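Local coordinates for protein transketolase (Campylobacter jejuni, PDB 3L84) that belongs to the transketolase family of thiamine diphosphate-binding proteins, with two chains pairing into a dimer, at residues A[218-221]-A[222-226]; A[391-394]-A[395-399]; A[426-430]-A[431-435]. All coordinates share one frame; numbering follows the deposited sequence. Where two conformers were deposited one is given.

Contact 1: residues A[218-221]-A[222-226]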
ATOM      1  N   GLU A 218      -6.700 -17.082  36.331  1.00 11.27           N
ATOM      2  CA  GLU A 218      -7.763 -16.321  36.945  1.00 12.56           C
ATOM      3  C   GLU A 218      -7.868 -14.931  36.334  1.00 10.83           C
ATOM      4  O   GLU A 218      -8.964 -14.457  36.091  1.00 10.08           O
ATOM      5  CB  GLU A 218      -7.564 -16.272  38.470  1.00 13.19           C
ATOM      6  CG  GLU A 218      -8.604 -15.468  39.260  1.00 19.59           C
ATOM      7  CD  GLU A 218      -8.423 -15.527  40.785  1.00 27.16           C
ATOM      8  OE1 GLU A 218      -7.289 -15.759  41.281  1.00 31.26           O
ATOM      9  OE2 GLU A 218      -9.439 -15.324  41.504  1.00 32.41           O
ATOM     10  N   GLU A 219      -6.749 -14.260  36.112  1.00 10.54           N
ATOM     11  CA  GLU A 219      -6.815 -12.901  35.562  1.00  9.90           C
ATOM     12  C   GLU A 219      -7.344 -12.927  34.116  1.00 10.12           C
ATOM     13  O   GLU A 219      -8.138 -12.071  33.716  1.00 10.98           O
ATOM     14  CB  GLU A 219      -5.433 -12.243  35.543  1.00 10.82           C
ATOM     15  CG  GLU A 219      -4.885 -11.847  36.891  1.00 12.21           C
ATOM     16  CD  GLU A 219      -3.565 -11.096  36.783  1.00 15.48           C
ATOM     17  OE1 GLU A 219      -3.456 -10.188  35.903  1.00 10.84           O
ATOM     18  OE2 GLU A 219      -2.640 -11.384  37.597  1.00 18.19           O
ATOM     19  N   ILE A 220      -6.949 -13.937  33.344  1.00 10.32           N
ATOM     20  CA  ILE A 220      -7.427 -14.059  31.958  1.00 10.25           C
ATOM     21  C   ILE A 220      -8.937 -14.257  31.952  1.00  9.27           C
ATOM     22  O   ILE A 220      -9.668 -13.595  31.214  1.00  9.39           O
ATOM     23  CB  ILE A 220      -6.771 -15.229  31.215  1.00 10.63           C
ATOM     24  CG1 ILE A 220      -5.252 -15.065  31.131  1.00 11.22           C
ATOM     25  CG2 ILE A 220      -7.377 -15.373  29.813  1.00 10.33           C
ATOM     26  CD1 ILE A 220      -4.452 -16.374  30.892  1.00 10.05           C
ATOM     27  N   ASN A 221      -9.419 -15.173  32.793  1.00  9.01           N
ATOM     28  CA  ASN A 221     -10.835 -15.473  32.858  1.00  9.23           C
ATOM     29  C   ASN A 221     -11.634 -14.230  33.276  1.00  8.70           C
ATOM     30  O   ASN A 221     -12.634 -13.900  32.635  1.00  8.34           O
ATOM     31  CB  ASN A 221     -11.121 -16.636  33.793  1.00  8.79           C
ATOM     32  CG  ASN A 221     -12.552 -17.017  33.786  1.00 10.32           C
ATOM     33  OD1 ASN A 221     -13.086 -17.439  32.771  1.00 11.23           O
ATOM     34  ND2 ASN A 221     -13.199 -16.914  34.946  1.00 14.93           N
ATOM     35  N   LYS A 222     -11.159 -13.519  34.300  1.00  8.60           N
ATOM     36  CA  LYS A 222     -11.853 -12.335  34.785  1.00  9.57           C
ATOM     37  C   LYS A 222     -11.874 -11.258  33.689  1.00  8.95           C
ATOM     38  O   LYS A 222     -12.879 -10.585  33.509  1.00  9.75           O
ATOM     39  CB  LYS A 222     -11.171 -11.800  36.050  1.00  9.27           C
ATOM     40  CG  LYS A 222     -11.850 -10.588  36.650  1.00 14.76           C
ATOM     41  CD  LYS A 222     -11.161 -10.116  37.921  1.00 18.49           C
ATOM     42  CE  LYS A 222     -11.837  -8.886  38.486  1.00 21.04           C
ATOM     43  NZ  LYS A 222     -11.475  -8.684  39.927  1.00 23.89           N
ATOM     44  N   ALA A 223     -10.780 -11.094  32.959  1.00  9.02           N
ATOM     45  CA  ALA A 223     -10.717 -10.102  31.889  1.00  9.16           C
ATOM     46  C   ALA A 223     -11.696 -10.426  30.769  1.00  8.54           C
ATOM     47  O   ALA A 223     -12.370  -9.547  30.233  1.00  8.36           O
ATOM     48  CB  ALA A 223      -9.281  -9.988  31.331  1.00  9.66           C
ATOM     49  N   LEU A 224     -11.787 -11.692  30.420  1.00  8.77           N
ATOM     50  CA  LEU A 224     -12.716 -12.115  29.386  1.00  8.94           C
ATOM     51  C   LEU A 224     -14.146 -11.905  29.818  1.00  9.17           C
ATOM     52  O   LEU A 224     -14.963 -11.439  29.038  1.00  8.94           O
ATOM     53  CB  LEU A 224     -12.460 -13.563  28.982  1.00  9.76           C
ATOM     54  CG  LEU A 224     -11.207 -13.782  28.138  1.00  9.54           C
ATOM     55  CD1 LEU A 224     -10.925 -15.283  27.939  1.00 10.48           C
ATOM     56  CD2 LEU A 224     -11.304 -13.070  26.768  1.00 10.38           C
ATOM     57  N   GLU A 225     -14.478 -12.216  31.079  1.00  8.94           N
ATOM     58  CA  GLU A 225     -15.835 -11.967  31.555  0.50  9.65           C
ATOM     59  C   GLU A 225     -16.164 -10.477  31.506  1.00  9.48           C
ATOM     60  O   GLU A 225     -17.251 -10.095  31.090  1.00  8.66           O
ATOM     61  CB  GLU A 225     -16.043 -12.520  32.965  0.50 10.29           C
ATOM     62  CG  GLU A 225     -16.015 -14.046  33.049  0.50 12.41           C
ATOM     63  CD  GLU A 225     -17.214 -14.726  32.377  0.50 16.76           C
ATOM     64  OE1 GLU A 225     -17.910 -14.091  31.556  0.50 21.11           O
ATOM     65  OE2 GLU A 225     -17.456 -15.919  32.666  0.50 19.76           O
ATOM     66  N   GLN A 226     -15.234  -9.633  31.933  1.00  9.70           N
ATOM     67  CA  GLN A 226     -15.448  -8.187  31.874  1.00 10.10           C
ATOM     68  C   GLN A 226     -15.563  -7.691  30.421  1.00  9.47           C
ATOM     69  O   GLN A 226     -16.461  -6.892  30.095  1.00  9.98           O
ATOM     70  CB  GLN A 226     -14.297  -7.480  32.567  1.00 11.41           C
ATOM     71  CG  GLN A 226     -14.435  -5.985  32.657  1.00 17.91           C
ATOM     72  CD  GLN A 226     -13.503  -5.400  33.700  1.00 25.03           C
ATOM     73  OE1 GLN A 226     -12.684  -6.123  34.301  1.00 31.24           O
ATOM     74  NE2 GLN A 226     -13.634  -4.095  33.943  1.00 28.90           N
TER
HETATM   75  O   HOH W   1     -15.859 -18.150  33.067  1.00 36.95           O

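Contact 2: residues A[391-394]-A[395-399]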
ATOM      1  N   GLU A 391      -8.254   3.753   3.085  1.00  6.33           N
ATOM      2  CA  GLU A 391      -8.383   2.796   1.992  1.00  6.25           C
ATOM      3  C   GLU A 391      -8.012   1.391   2.424  1.00  6.07           C
ATOM      4  O   GLU A 391      -8.680   0.419   2.069  1.00  6.18           O
ATOM      5  CB  GLU A 391      -7.540   3.186   0.767  1.00  7.83           C
ATOM      6  CG  GLU A 391      -7.920   4.470   0.081  1.00  8.23           C
ATOM      7  CD  GLU A 391      -7.262   5.691   0.686  1.00  9.27           C
ATOM      8  OE1 GLU A 391      -6.472   5.580   1.669  1.00 10.11           O
ATOM      9  OE2 GLU A 391      -7.520   6.801   0.157  1.00 11.12           O
ATOM     10  N   HIS A 392      -6.911   1.280   3.143  1.00  6.41           N
ATOM     11  CA  HIS A 392      -6.381  -0.047   3.469  1.00  6.01           C
ATOM     12  C   HIS A 392      -7.314  -0.784   4.415  1.00  6.03           C
ATOM     13  O   HIS A 392      -7.698  -1.929   4.159  1.00  6.28           O
ATOM     14  CB  HIS A 392      -4.986   0.098   4.018  1.00  6.37           C
ATOM     15  CG  HIS A 392      -4.121  -1.105   4.005  1.00  7.98           C
ATOM     16  ND1 HIS A 392      -4.384  -2.315   3.407  1.00 10.93           N
ATOM     17  CD2 HIS A 392      -2.870  -1.189   4.524  1.00  7.43           C
ATOM     18  CE1 HIS A 392      -3.315  -3.108   3.579  1.00 10.32           C
ATOM     19  NE2 HIS A 392      -2.418  -2.455   4.269  1.00 14.00           N
ATOM     20  N   ALA A 393      -7.697  -0.152   5.518  1.00  6.29           N
ATOM     21  CA  ALA A 393      -8.651  -0.770   6.438  1.00  5.92           C
ATOM     22  C   ALA A 393      -9.971  -1.053   5.725  1.00  5.72           C
ATOM     23  O   ALA A 393     -10.597  -2.067   6.009  1.00  5.83           O
ATOM     24  CB  ALA A 393      -8.856   0.107   7.678  1.00  6.43           C
HETATM   25  N   MSE A 394     -10.421  -0.170   4.842  1.00  5.28           N
HETATM   26  CA  MSE A 394     -11.659  -0.452   4.103  1.00  5.93           C
HETATM   27  C   MSE A 394     -11.600  -1.799   3.412  1.00  5.22           C
HETATM   28  O   MSE A 394     -12.520  -2.644   3.517  1.00  5.52           O
HETATM   29  CB  MSE A 394     -11.921   0.640   3.055  0.50  2.00           C
HETATM   30  CG  MSE A 394     -13.022   0.296   2.081  1.00  6.09           C
HETATM   31 SE   MSE A 394     -13.381   1.720   0.808  1.00 13.51          SE
HETATM   32  CE  MSE A 394     -11.699   1.617  -0.207  1.00  6.92           C
ATOM     33  N   ALA A 395     -10.527  -2.021   2.666  1.00  5.76           N
ATOM     34  CA  ALA A 395     -10.431  -3.297   1.942  1.00  5.29           C
ATOM     35  C   ALA A 395     -10.336  -4.500   2.887  1.00  6.05           C
ATOM     36  O   ALA A 395     -10.946  -5.533   2.619  1.00  5.41           O
ATOM     37  CB  ALA A 395      -9.231  -3.250   0.977  1.00  6.48           C
ATOM     38  N   ALA A 396      -9.576  -4.417   3.964  1.00  5.52           N
ATOM     39  CA  ALA A 396      -9.451  -5.512   4.925  1.00  5.27           C
ATOM     40  C   ALA A 396     -10.779  -5.755   5.647  1.00  5.68           C
ATOM     41  O   ALA A 396     -11.161  -6.902   5.929  1.00  6.25           O
ATOM     42  CB  ALA A 396      -8.296  -5.247   5.914  1.00  6.29           C
ATOM     43  N   ILE A 397     -11.503  -4.700   5.955  1.00  5.73           N
ATOM     44  CA  ILE A 397     -12.849  -4.830   6.570  1.00  5.68           C
ATOM     45  C   ILE A 397     -13.797  -5.523   5.609  1.00  5.65           C
ATOM     46  O   ILE A 397     -14.519  -6.451   5.991  1.00  6.05           O
ATOM     47  CB  ILE A 397     -13.402  -3.430   6.962  1.00  6.07           C
ATOM     48  CG1 ILE A 397     -12.737  -2.952   8.245  1.00  5.98           C
ATOM     49  CG2 ILE A 397     -14.946  -3.409   7.071  1.00  6.95           C
ATOM     50  CD1 ILE A 397     -12.838  -1.468   8.557  1.00  6.70           C
ATOM     51  N   ASN A 398     -13.773  -5.115   4.341  1.00  6.21           N
ATOM     52  CA  ASN A 398     -14.659  -5.731   3.366  1.00  5.70           C
ATOM     53  C   ASN A 398     -14.254  -7.155   3.022  1.00  5.42           C
ATOM     54  O   ASN A 398     -15.120  -7.974   2.699  1.00  6.10           O
ATOM     55  CB  ASN A 398     -14.771  -4.846   2.132  1.00  6.16           C
ATOM     56  CG  ASN A 398     -15.811  -3.755   2.262  1.00  7.43           C
ATOM     57  OD1 ASN A 398     -15.802  -2.785   1.420  1.00 10.41           O
ATOM     58  ND2 ASN A 398     -16.695  -3.876   3.181  1.00  6.13           N
ATOM     59  N   ASN A 399     -12.972  -7.515   3.173  1.00  5.53           N
ATOM     60  CA  ASN A 399     -12.588  -8.930   3.071  1.00  5.79           C
ATOM     61  C   ASN A 399     -13.342  -9.755   4.108  1.00  5.41           C
ATOM     62  O   ASN A 399     -13.795 -10.864   3.826  1.00  5.85           O
ATOM     63  CB  ASN A 399     -11.086  -9.109   3.254  1.00  5.02           C
ATOM     64  CG  ASN A 399     -10.263  -8.678   2.085  1.00  6.80           C
ATOM     65  OD1 ASN A 399     -10.755  -8.471   0.982  1.00  6.12           O
ATOM     66  ND2 ASN A 399      -8.951  -8.547   2.325  1.00  6.52           N
TER

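Contact 3: residues A[426-430]-A[431-435]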
ATOM      1  N   ARG A 426      -4.804  -8.267  -2.221  1.00  5.75           N
ATOM      2  CA  ARG A 426      -4.110  -9.502  -2.443  1.00  5.42           C
ATOM      3  C   ARG A 426      -4.671 -10.617  -1.578  1.00  5.34           C
ATOM      4  O   ARG A 426      -4.743 -11.760  -2.049  1.00  5.75           O
ATOM      5  CB  ARG A 426      -2.625  -9.310  -2.159  1.00  5.65           C
ATOM      6  CG  ARG A 426      -1.768 -10.364  -2.795  1.00  5.87           C
ATOM      7  CD  ARG A 426      -0.255 -10.160  -2.494  1.00  4.60           C
ATOM      8  NE  ARG A 426       0.563 -10.939  -3.416  1.00  5.58           N
ATOM      9  CZ  ARG A 426       1.176 -12.079  -3.133  1.00  5.60           C
ATOM     10  NH1 ARG A 426       1.107 -12.612  -1.934  1.00  6.27           N
ATOM     11  NH2 ARG A 426       1.885 -12.668  -4.083  1.00  6.10           N
ATOM     12  N   ILE A 427      -5.054 -10.336  -0.339  1.00  5.84           N
ATOM     13  CA  ILE A 427      -5.696 -11.346   0.497  1.00  6.01           C
ATOM     14  C   ILE A 427      -7.042 -11.766  -0.102  1.00  5.71           C
ATOM     15  O   ILE A 427      -7.395 -12.962  -0.075  1.00  5.80           O
ATOM     16  CB  ILE A 427      -5.855 -10.857   1.942  1.00  6.81           C
ATOM     17  CG1 ILE A 427      -4.501 -10.622   2.606  1.00 10.56           C
ATOM     18  CG2 ILE A 427      -6.695 -11.844   2.763  1.00 10.41           C
ATOM     19  CD1 ILE A 427      -3.821 -11.946   3.062  1.00 14.02           C
ATOM     20  N   ALA A 428      -7.811 -10.839  -0.635  1.00  5.76           N
ATOM     21  CA  ALA A 428      -9.048 -11.203  -1.335  1.00  5.28           C
ATOM     22  C   ALA A 428      -8.769 -12.203  -2.444  1.00  5.62           C
ATOM     23  O   ALA A 428      -9.503 -13.189  -2.636  1.00  5.95           O
ATOM     24  CB  ALA A 428      -9.741  -9.956  -1.870  1.00  6.07           C
ATOM     25  N   ALA A 429      -7.735 -11.932  -3.236  1.00  5.05           N
ATOM     26  CA  ALA A 429      -7.336 -12.798  -4.326  1.00  5.13           C
ATOM     27  C   ALA A 429      -6.874 -14.155  -3.831  1.00  5.58           C
ATOM     28  O   ALA A 429      -7.277 -15.199  -4.372  1.00  5.59           O
ATOM     29  CB  ALA A 429      -6.270 -12.103  -5.162  1.00  5.87           C
ATOM     30  N   LEU A 430      -6.032 -14.185  -2.809  1.00  6.04           N
ATOM     31  CA  LEU A 430      -5.549 -15.435  -2.224  1.00  6.55           C
ATOM     32  C   LEU A 430      -6.697 -16.316  -1.791  1.00  6.53           C
ATOM     33  O   LEU A 430      -6.651 -17.540  -1.971  1.00  8.53           O
ATOM     34  CB  LEU A 430      -4.623 -15.119  -1.031  1.00  6.62           C
ATOM     35  CG  LEU A 430      -3.183 -14.748  -1.453  1.00  7.82           C
ATOM     36  CD1 LEU A 430      -2.502 -13.846  -0.386  1.00  8.50           C
ATOM     37  CD2 LEU A 430      -2.342 -15.994  -1.749  1.00  8.50           C
HETATM   38  N   MSE A 431      -7.728 -15.717  -1.182  1.00  6.17           N
HETATM   39  CA  MSE A 431      -8.874 -16.478  -0.667  1.00  6.08           C
HETATM   40  C   MSE A 431      -9.951 -16.759  -1.725  1.00  6.26           C
HETATM   41  O   MSE A 431     -10.825 -17.577  -1.500  1.00  7.95           O
HETATM   42  CB  MSE A 431      -9.567 -15.688   0.436  1.00  6.45           C
HETATM   43  CG  MSE A 431      -8.748 -15.522   1.691  1.00  6.25           C
HETATM   44 SE   MSE A 431      -9.810 -14.917   3.206  0.70 10.55          SE
HETATM   45  CE  MSE A 431     -10.173 -13.079   2.680  1.00 10.53           C
ATOM     46  N   LYS A 432      -9.883 -16.085  -2.865  1.00  6.01           N
ATOM     47  CA  LYS A 432     -10.906 -16.207  -3.926  1.00  6.32           C
ATOM     48  C   LYS A 432     -12.293 -15.822  -3.430  1.00  6.85           C
ATOM     49  O   LYS A 432     -13.283 -16.470  -3.763  1.00 10.36           O
ATOM     50  CB  LYS A 432     -10.880 -17.585  -4.620  1.00  6.29           C
ATOM     51  CG  LYS A 432      -9.532 -17.973  -5.155  1.00  8.74           C
ATOM     52  CD  LYS A 432      -9.575 -19.375  -5.778  1.00 11.05           C
ATOM     53  CE  LYS A 432     -10.227 -19.439  -7.062  1.00 15.11           C
ATOM     54  NZ  LYS A 432      -9.988 -20.826  -7.690  1.00 18.76           N
ATOM     55  N   ILE A 433     -12.357 -14.751  -2.638  1.00  6.26           N
ATOM     56  CA  ILE A 433     -13.627 -14.248  -2.142  1.00  6.47           C
ATOM     57  C   ILE A 433     -14.304 -13.311  -3.097  1.00  6.15           C
ATOM     58  O   ILE A 433     -13.680 -12.711  -3.998  1.00  7.14           O
ATOM     59  CB  ILE A 433     -13.509 -13.550  -0.782  1.00  6.51           C
ATOM     60  CG1 ILE A 433     -12.436 -12.475  -0.776  1.00  7.43           C
ATOM     61  CG2 ILE A 433     -13.223 -14.566   0.320  1.00  9.46           C
ATOM     62  CD1 ILE A 433     -12.544 -11.406   0.333  1.00  8.46           C
ATOM     63  N   LYS A 434     -15.617 -13.173  -2.948  1.00  6.44           N
ATOM     64  CA  LYS A 434     -16.430 -12.290  -3.768  1.00  6.28           C
ATOM     65  C   LYS A 434     -16.495 -10.905  -3.136  1.00  6.99           C
ATOM     66  O   LYS A 434     -17.328 -10.605  -2.290  1.00  8.09           O
ATOM     67  CB  LYS A 434     -17.799 -12.907  -4.040  1.00  7.05           C
ATOM     68  CG  LYS A 434     -17.745 -14.242  -4.677  1.00  8.77           C
ATOM     69  CD  LYS A 434     -16.764 -14.381  -5.865  1.00  9.50           C
ATOM     70  CE  LYS A 434     -17.071 -13.462  -7.010  1.00 10.59           C
ATOM     71  NZ  LYS A 434     -18.436 -13.820  -7.653  1.00  8.88           N
ATOM     72  N   HIS A 435     -15.539 -10.076  -3.523  1.00  6.71           N
ATOM     73  CA  HIS A 435     -15.345  -8.716  -3.007  1.00  6.13           C
ATOM     74  C   HIS A 435     -15.008  -7.892  -4.240  1.00  6.13           C
ATOM     75  O   HIS A 435     -14.150  -8.279  -5.051  1.00  6.86           O
ATOM     76  CB  HIS A 435     -14.182  -8.721  -2.006  1.00  6.74           C
ATOM     77  CG  HIS A 435     -13.771  -7.384  -1.450  1.00  6.34           C
ATOM     78  ND1 HIS A 435     -12.781  -7.284  -0.493  1.00  5.88           N
ATOM     79  CD2 HIS A 435     -14.171  -6.113  -1.698  1.00  6.16           C
ATOM     80  CE1 HIS A 435     -12.581  -6.005  -0.196  1.00  6.11           C
ATOM     81  NE2 HIS A 435     -13.418  -5.268  -0.920  1.00  6.56           N
TER

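Contact 1: residues A[218-221]-A[222-226]
K222 follows one turn after E218, and its N-H reaches E218 O at 3.0 Å. Its CB lies against that same oxygen, while the rest of the chain runs out fully extended and leads the ammonium away from the helix, as suits a lysine on the exposed side. A223 N bonds E219 O at 2.9 Å. Its methyl is the right size for the buried side, where I212 and I236 of the neighbouring strands come close.

L224 continues this apolar face. Besides the bond from its N to I220 O, its CD1 meets I220 CG2 at 4.0 Å, the two branched side chains lying side by side and pointing the same way. I220 also reaches the helix 30-42, through I38 and V41, which gives a bulky aliphatic residue ample cover.

E225 N bonds N221 O at 2.9 Å, and E225 CG rests 3.4 Å from that oxygen. With CG anti to the backbone N (chi1 -176°), N221 carries its amide to H45, where OD1 accepts a hydrogen bond from H45 NE2. A water also donates to N221 OD1 and to E225 OE2, though E225 has two conformers and this bridge is therefore doubtful. Such a helix, apolar inside and polar outside, is typical of the beta-alpha-beta crossover, here joining strands 208-213 and 234-239 in the thiamine diphosphate-binding domain.

Contact 2: residues A[391-394]-A[395-399]
I397 has CG1 anti to its carbonyl carbon (chi1 -77°), and chi2, near 163° and extended, then carries CD1 back over the carbonyl of A393. On a different side of the helix, M394 CG stands anti to the backbone N (chi1 169°), beside the carbonyl carbon, and M394 O takes N398 N at 2.9 Å. Both lie in the opening turns of alpha-helix 391-404, in the pyrimidine-binding domain with its parallel sheet.

The backbone follows the regular i to i+4 pattern. A395 N bonds E391 O at 3.1 Å and A396 N bonds H392 O at the same length, while I397 N takes A393 O at 2.8 Å. That last oxygen is closely wrapped, because I397 CG1 comes within 3.2 Å of A393 O as well, so one carbonyl is gripped by the N-H and covered by the aliphatic branch of the same residue.

Two alanines keep the helix slim enough for close neighbours: A396 meets Q118, A121 and N122 of helix 118-137 as well as I159, and A395 faces A424 of helix 418-431. The backbone N-H of A393 donates to E162. H392 looks out to the dimer interface, where its ring makes an edge-to-face contact with Y420 of the second subunit. The long, flexible selenomethionine M394 bends at its selenium and packs against F387. Along the flank that turns to helix 158-169, A393 CB and I397 CD1 make a loose apolar touch at 4.4 Å.

Contact 3: residues A[426-430]-A[431-435]
I433 folds back onto A428 as the chain leaves helix 418-431, completing a Schellman motif. The defining pair of backbone bonds is present: I433 N reaches A428 O at 3.3 Å, and inside it K432 N reaches A429 O at 3.1 Å. The inner bond is bent, with an N-H...O angle of 141°, and its donor sits well above the carbonyl plane, a consequence of the tight reversal. K432 makes that reversal by taking positive phi (59°), a conformation that glycine adopts most easily but that an unbranched side chain such as lysine can also accept.

The closely packed part is apolar. A428 CB lies 3.8 Å from I433 CG1, the hydrophobic contact that commonly accompanies this motif; I433 has CG1 placed between its backbone N and carbonyl carbon (chi1 52°), which turns the branch in toward the helix. The alanine methyl is small enough to let it settle there, and H435 also approaches that methyl obliquely. The H435 ring is itself held at both nitrogens, NE2 by S411 and ND1 by N399, and stacked with F437.

The other side is looser. K432 is exposed, its chain leading away toward D490, with which it makes only a long, weak ion pair. L430 is partly exposed and leans on F605 of the second subunit.

Back on the buried side, M431 N bonds I427 O at 3.0 Å, and the selenomethionine, bent at chi3, crosses I427 obliquely to set its CE 3.7 Å from I427 CG2.

How the contacts relate
From the N terminus the three contacts come in series; none nests within or crosses another, and each spans a single continuous piece of chain. Contact 1 belongs to the thiamine diphosphate-binding domain and stands apart, its centre about 31 Å from that of contact 2 and about 35 Å from that of contact 3. The later two share the pyrimidine-binding domain. Contact 2 starts helix 391-404, strand 408-414 follows, and contact 3 ends helix 418-431 just before strand 436-440. Where they meet, N399 OD1 and H435 ND1 lie 2.8 Å apart in a probable hydrogen bond, tying helix 391-404 to the loop that leads from helix 418-431 into strand 436-440.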